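Local structure of triacylglycerol lipase (5AH1) at residues Thr187-Thr192 against Val224-Thr229; Gln193-Gly198 against Lys218-Ser223. The protein hydrolyses ester bonds as a zinc-binding triacylglycerol lipase of the alpha/beta-hydrolase fold, and also breaks down synthetic polyesters. All blocks are in the same frame, centred on the assembly; numbering follows the deposited sequence.

Contact 1: residues Thr187-Thr192 against Val224-Thr229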
loop_
_atom_site.group_PDB
_atom_site.type_symbol
_atom_site.label_atom_id
_atom_site.label_comp_id
_atom_site.label_asym_id
_atom_site.label_seq_id
_atom_site.Cartn_x
_atom_site.Cartn_y
_atom_site.Cartn_z
ATOM N N THR A 187 -5.043 2.212 2.627
ATOM C CA THR A 187 -6.035 2.820 1.744
ATOM C C THR A 187 -7.268 1.930 1.593
ATOM O O THR A 187 -8.391 2.424 1.619
ATOM C CB THR A 187 -5.427 3.105 0.376
ATOM O OG1 THR A 187 -4.318 4.007 0.526
ATOM C CG2 THR A 187 -6.457 3.718 -0.575
ATOM N N ILE A 188 -7.084 0.620 1.429
ATOM C CA ILE A 188 -8.242 -0.270 1.251
ATOM C C ILE A 188 -9.020 -0.469 2.548
ATOM O O ILE A 188 -10.246 -0.604 2.524
ATOM C CB ILE A 188 -7.876 -1.642 0.581
ATOM C CG1 ILE A 188 -6.899 -2.456 1.429
ATOM C CG2 ILE A 188 -7.303 -1.372 -0.805
ATOM C CD1 ILE A 188 -6.646 -3.856 0.891
ATOM N N ARG A 189 -8.333 -0.425 3.692
ATOM C CA ARG A 189 -9.038 -0.435 4.975
ATOM C C ARG A 189 -9.943 0.778 5.067
ATOM O O ARG A 189 -11.068 0.710 5.529
ATOM C CB ARG A 189 -8.064 -0.449 6.143
ATOM C CG ARG A 189 -7.338 -1.778 6.405
ATOM C CD ARG A 189 -6.211 -1.618 7.419
ATOM N NE ARG A 189 -6.686 -0.908 8.608
ATOM C CZ ARG A 189 -5.985 -0.007 9.289
ATOM N NH1 ARG A 189 -4.703 0.180 9.014
ATOM N NH2 ARG A 189 -6.567 0.654 10.271
ATOM N N THR A 190 -9.407 1.919 4.649
ATOM C CA THR A 190 -10.087 3.223 4.740
ATOM C C THR A 190 -11.309 3.250 3.812
ATOM O O THR A 190 -12.397 3.672 4.201
ATOM C CB THR A 190 -9.128 4.378 4.392
ATOM O OG1 THR A 190 -8.015 4.332 5.286
ATOM C CG2 THR A 190 -9.788 5.747 4.513
ATOM N N LEU A 191 -11.151 2.772 2.581
ATOM C CA LEU A 191 -12.290 2.690 1.677
ATOM C C LEU A 191 -13.380 1.800 2.265
ATOM O O LEU A 191 -14.563 2.142 2.210
ATOM C CB LEU A 191 -11.862 2.140 0.315
ATOM C CG LEU A 191 -13.019 1.960 -0.671
ATOM C CD1 LEU A 191 -13.517 3.282 -1.173
ATOM C CD2 LEU A 191 -12.633 1.079 -1.861
ATOM N N THR A 192 -12.997 0.668 2.835
ATOM C CA THR A 192 -13.979 -0.271 3.371
ATOM C C THR A 192 -14.745 0.362 4.547
ATOM O O THR A 192 -15.964 0.235 4.663
ATOM C CB THR A 192 -13.300 -1.594 3.771
ATOM O OG1 THR A 192 -12.675 -2.167 2.613
ATOM C CG2 THR A 192 -14.310 -2.562 4.337
ATOM N N VAL A 224 -10.367 -7.878 2.599
ATOM C CA VAL A 224 -9.286 -6.904 2.586
ATOM C C VAL A 224 -8.005 -7.645 2.943
ATOM O O VAL A 224 -7.919 -8.265 3.997
ATOM C CB VAL A 224 -9.555 -5.802 3.632
ATOM C CG1 VAL A 224 -8.296 -4.993 3.968
ATOM C CG2 VAL A 224 -10.668 -4.906 3.147
ATOM N N SER A 225 -7.024 -7.608 2.045
ATOM C CA SER A 225 -5.731 -8.237 2.267
ATOM C C SER A 225 -4.653 -7.174 2.214
ATOM O O SER A 225 -4.530 -6.475 1.201
ATOM C CB SER A 225 -5.439 -9.286 1.199
ATOM O OG SER A 225 -6.329 -10.377 1.263
ATOM N N THR A 226 -3.894 -7.048 3.304
ATOM C CA THR A 226 -2.753 -6.133 3.354
ATOM C C THR A 226 -1.468 -6.940 3.236
ATOM O O THR A 226 -1.356 -8.029 3.791
ATOM C CB THR A 226 -2.758 -5.231 4.626
ATOM O OG1 THR A 226 -2.414 -5.978 5.801
ATOM C CG2 THR A 226 -4.099 -4.574 4.820
ATOM N N ILE A 227 -0.524 -6.412 2.458
ATOM C CA ILE A 227 0.757 -7.055 2.203
ATOM C C ILE A 227 1.835 -5.999 2.443
ATOM O O ILE A 227 1.867 -4.978 1.768
ATOM C CB ILE A 227 0.852 -7.600 0.757
ATOM C CG1 ILE A 227 -0.296 -8.559 0.434
ATOM C CG2 ILE A 227 2.208 -8.270 0.549
ATOM C CD1 ILE A 227 -0.256 -9.062 -1.016
ATOM N N SER A 228 2.698 -6.253 3.419
ATOM C CA SER A 228 3.783 -5.325 3.758
ATOM C C SER A 228 3.264 -3.951 4.179
ATOM O O SER A 228 3.903 -2.919 3.945
ATOM C CB SER A 228 4.739 -5.151 2.576
ATOM O OG SER A 228 5.088 -6.390 1.979
ATOM N N THR A 229 2.101 -3.933 4.807
ATOM C CA THR A 229 1.410 -2.675 5.071
ATOM C C THR A 229 1.795 -2.078 6.432
ATOM O O THR A 229 1.836 -2.797 7.433
ATOM C CB THR A 229 -0.112 -2.880 5.012
ATOM O OG1 THR A 229 -0.469 -3.190 3.667
ATOM C CG2 THR A 229 -0.907 -1.646 5.470
#
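I188 faces V224 where helix 187-192 runs over strand 224-227, the two axes nearly antiparallel at 159° and 8.7 Å apart at closest approach. V224 meets three helix side chains, I188 and R189 through CG1 and T192 through CG2. Its CG1 lies 3.7 Å from I188 CD1, the two side chains sliding past each other in opposite directions. I188 CG1 occupies the position between its backbone N and carbonyl carbon (chi1 62°), and the extended second torsion carries CD1 on to the strand, 3.4 Å from the carbonyl O of S225. This is the layering of an alpha/beta hydrolase: the helix that starts within a GxSxG sequence (G180, S182, G184), consistent with a nucleophile elbow, packs on the central parallel sheet. R189 crosses V224 at about a right angle, with its CG 4.1 Å from V224 CG1; its guanidinium goes elsewhere, to N317 and N231. On the other branch, V224 CG2 meets T192 OG1 at 3.4 Å. That hydroxyl donates to I188 O over 2.9 Å, tilted 26° from the carbonyl plane, while T192 N reaches the same oxygen from the opposite face.

Contact 2: residues Gln193-Gly198 against Lys218-Ser223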
loop_
_atom_site.group_PDB
_atom_site.type_symbol
_atom_site.label_atom_id
_atom_site.label_comp_id
_atom_site.label_asym_id
_atom_site.label_seq_id
_atom_site.Cartn_x
_atom_site.Cartn_y
_atom_site.Cartn_z
ATOM N N GLN A 193 -14.042 1.152 5.358
ATOM C CA GLN A 193 -14.641 1.863 6.477
ATOM C C GLN A 193 -15.672 2.876 5.979
ATOM O O GLN A 193 -16.805 2.939 6.458
ATOM C CB GLN A 193 -13.560 2.575 7.283
ATOM C CG GLN A 193 -14.103 3.472 8.378
ATOM C CD GLN A 193 -14.740 2.716 9.506
ATOM O OE1 GLN A 193 -14.354 1.585 9.828
ATOM N NE2 GLN A 193 -15.744 3.329 10.106
ATOM N N LEU A 194 -15.267 3.689 5.009
ATOM C CA LEU A 194 -16.151 4.703 4.460
ATOM C C LEU A 194 -17.360 4.085 3.755
ATOM O O LEU A 194 -18.489 4.523 3.956
ATOM C CB LEU A 194 -15.376 5.618 3.503
ATOM C CG LEU A 194 -14.414 6.599 4.193
ATOM C CD1 LEU A 194 -13.539 7.302 3.185
ATOM C CD2 LEU A 194 -15.162 7.635 5.041
ATOM N N LEU A 195 -17.143 3.075 2.924
ATOM C CA LEU A 195 -18.264 2.424 2.264
ATOM C C LEU A 195 -19.284 1.940 3.289
ATOM O O LEU A 195 -20.477 2.175 3.153
ATOM C CB LEU A 195 -17.797 1.255 1.394
ATOM C CG LEU A 195 -17.111 1.643 0.080
ATOM C CD1 LEU A 195 -16.472 0.406 -0.529
ATOM C CD2 LEU A 195 -18.087 2.290 -0.890
ATOM N N SER A 196 -18.793 1.307 4.348
ATOM C CA SER A 196 -19.669 0.676 5.322
ATOM C C SER A 196 -20.371 1.691 6.210
ATOM O O SER A 196 -21.570 1.586 6.448
ATOM C CB SER A 196 -18.858 -0.280 6.199
ATOM O OG SER A 196 -18.231 -1.311 5.447
ATOM N N GLU A 197 -19.625 2.674 6.702
ATOM C CA GLU A 197 -20.141 3.564 7.741
ATOM C C GLU A 197 -20.227 5.038 7.356
ATOM O O GLU A 197 -20.813 5.820 8.092
ATOM C CB GLU A 197 -19.307 3.420 9.016
ATOM C CG GLU A 197 -19.352 2.025 9.612
ATOM C CD GLU A 197 -18.901 1.991 11.057
ATOM O OE1 GLU A 197 -19.587 2.585 11.908
ATOM O OE2 GLU A 197 -17.853 1.391 11.354
ATOM N N GLY A 198 -19.656 5.420 6.221
ATOM C CA GLY A 198 -19.664 6.814 5.820
ATOM C C GLY A 198 -18.787 7.729 6.670
ATOM O O GLY A 198 -17.922 7.264 7.412
ATOM N N LYS A 218 -22.900 0.591 2.482
ATOM C CA LYS A 218 -22.469 -0.186 1.326
ATOM C C LYS A 218 -21.562 -1.322 1.779
ATOM O O LYS A 218 -20.580 -1.093 2.503
ATOM C CB LYS A 218 -21.753 0.709 0.311
ATOM C CG LYS A 218 -22.668 1.767 -0.256
ATOM C CD LYS A 218 -21.925 2.850 -1.028
ATOM C CE LYS A 218 -22.821 4.042 -1.325
ATOM N NZ LYS A 218 -23.334 4.679 -0.069
ATOM N N HIS A 219 -21.904 -2.531 1.339
ATOM C CA HIS A 219 -21.201 -3.756 1.719
ATOM C C HIS A 219 -20.675 -4.433 0.463
ATOM O O HIS A 219 -21.087 -5.520 0.080
ATOM C CB HIS A 219 -22.151 -4.621 2.543
ATOM C CG HIS A 219 -22.692 -3.875 3.718
ATOM N ND1 HIS A 219 -21.902 -3.529 4.793
ATOM C CD2 HIS A 219 -23.897 -3.294 3.935
ATOM C CE1 HIS A 219 -22.616 -2.823 5.652
ATOM N NE2 HIS A 219 -23.828 -2.665 5.156
ATOM N N TRP A 220 -19.734 -3.739 -0.171
ATOM C CA TRP A 220 -19.217 -4.089 -1.486
ATOM C C TRP A 220 -17.938 -4.916 -1.419
ATOM O O TRP A 220 -17.460 -5.383 -2.444
ATOM C CB TRP A 220 -18.861 -2.812 -2.231
ATOM C CG TRP A 220 -20.010 -1.927 -2.597
ATOM C CD1 TRP A 220 -21.344 -2.141 -2.373
ATOM C CD2 TRP A 220 -19.917 -0.685 -3.299
ATOM N NE1 TRP A 220 -22.079 -1.099 -2.890
ATOM C CE2 TRP A 220 -21.227 -0.199 -3.469
ATOM C CE3 TRP A 220 -18.845 0.067 -3.799
ATOM C CZ2 TRP A 220 -21.499 1.005 -4.129
ATOM C CZ3 TRP A 220 -19.109 1.253 -4.446
ATOM C CH2 TRP A 220 -20.430 1.716 -4.601
ATOM N N ILE A 221 -17.363 -5.033 -0.221
ATOM C CA ILE A 221 -16.030 -5.590 -0.036
ATOM C C ILE A 221 -16.129 -6.914 0.722
ATOM O O ILE A 221 -16.598 -6.948 1.853
ATOM C CB ILE A 221 -15.132 -4.622 0.750
ATOM C CG1 ILE A 221 -15.188 -3.204 0.144
ATOM C CG2 ILE A 221 -13.745 -5.180 0.789
ATOM C CD1 ILE A 221 -14.821 -3.115 -1.316
ATOM N N HIS A 222 -15.728 -8.005 0.082
ATOM C CA HIS A 222 -15.767 -9.302 0.744
ATOM C C HIS A 222 -14.529 -9.557 1.598
ATOM O O HIS A 222 -14.621 -10.161 2.670
ATOM C CB HIS A 222 -15.935 -10.424 -0.280
ATOM C CG HIS A 222 -16.394 -11.707 0.318
ATOM N ND1 HIS A 222 -17.439 -11.774 1.213
ATOM C CD2 HIS A 222 -15.969 -12.978 0.132
ATOM C CE1 HIS A 222 -17.638 -13.034 1.552
ATOM N NE2 HIS A 222 -16.748 -13.779 0.925
ATOM N N SER A 223 -13.370 -9.123 1.116
ATOM C CA SER A 223 -12.141 -9.262 1.860
ATOM C C SER A 223 -11.205 -8.108 1.598
ATOM O O SER A 223 -11.232 -7.482 0.545
ATOM C CB SER A 223 -11.443 -10.580 1.512
ATOM O OG SER A 223 -10.880 -10.555 0.215
HETATM O O HOH W 1 -20.968 4.627 1.725
HETATM O O HOH W 2 -19.036 -3.935 5.013
#
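L195 and K218 join the backbones directly: K218 N donates to L195 O at 3.0 Å, and the nearest CA atoms, those of S196 and K218, are 5.0 Å apart. The contact lies at the C-terminal end of helix 183-197 and the entry to strand 221-227, within the helix-to-strand connection of the alpha/beta-hydrolase fold. The N-H points fairly straight at the oxygen (155°), yet K218 N stands above the carbonyl plane, 41° out of it. A water accepts from K218 NZ, whose main protein partner is P212 O, and lies 2.9 Å from L195 O, to which it can donate, though it has more acceptors in reach than protons. The S196 CA adds a CA-H...O contact to K218 O.

The apolar part is built on the two methyls of L195. Its CD2 lies over one face of the W220 six-membered ring, 4.1 Å from the centroid and 27° off the normal, a CH-pi contact displaced toward the rim; K218 CB lies over the same face. The other methyl, CD1, packs 3.9 Å from I221 CG1, and the leucine crosses both partners at about a right angle. Y136 of helix 128-140 touches L195 and W220 as well. Beyond this, S196 OG, which also bonds to T192 O, accepts from a second water at 2.8 Å, and that water lies in the plane of the H219 ring at its edge, 2.9 Å from ND1.

From the N terminus, the chain leaves strand 176-181 and enters helix 183-197, whose residues 187-192 belong to contact 1 and 193-197, with G198 just after the helix, to contact 2. It then passes through helix 200-204 and a long irregular connection before returning at 218-223 and continuing as 224-229. Contact 2 therefore closes the inner loop, with 19 residues between its segments, and contact 1 the outer one, with 31, so the two are nested. Their centres are 12 Å apart, and they meet where T192 OG1 packs 3.7 Å from I221 CG1. Together they lay one helix along strand 221-227, from the partly buried sheet entry to the buried interior.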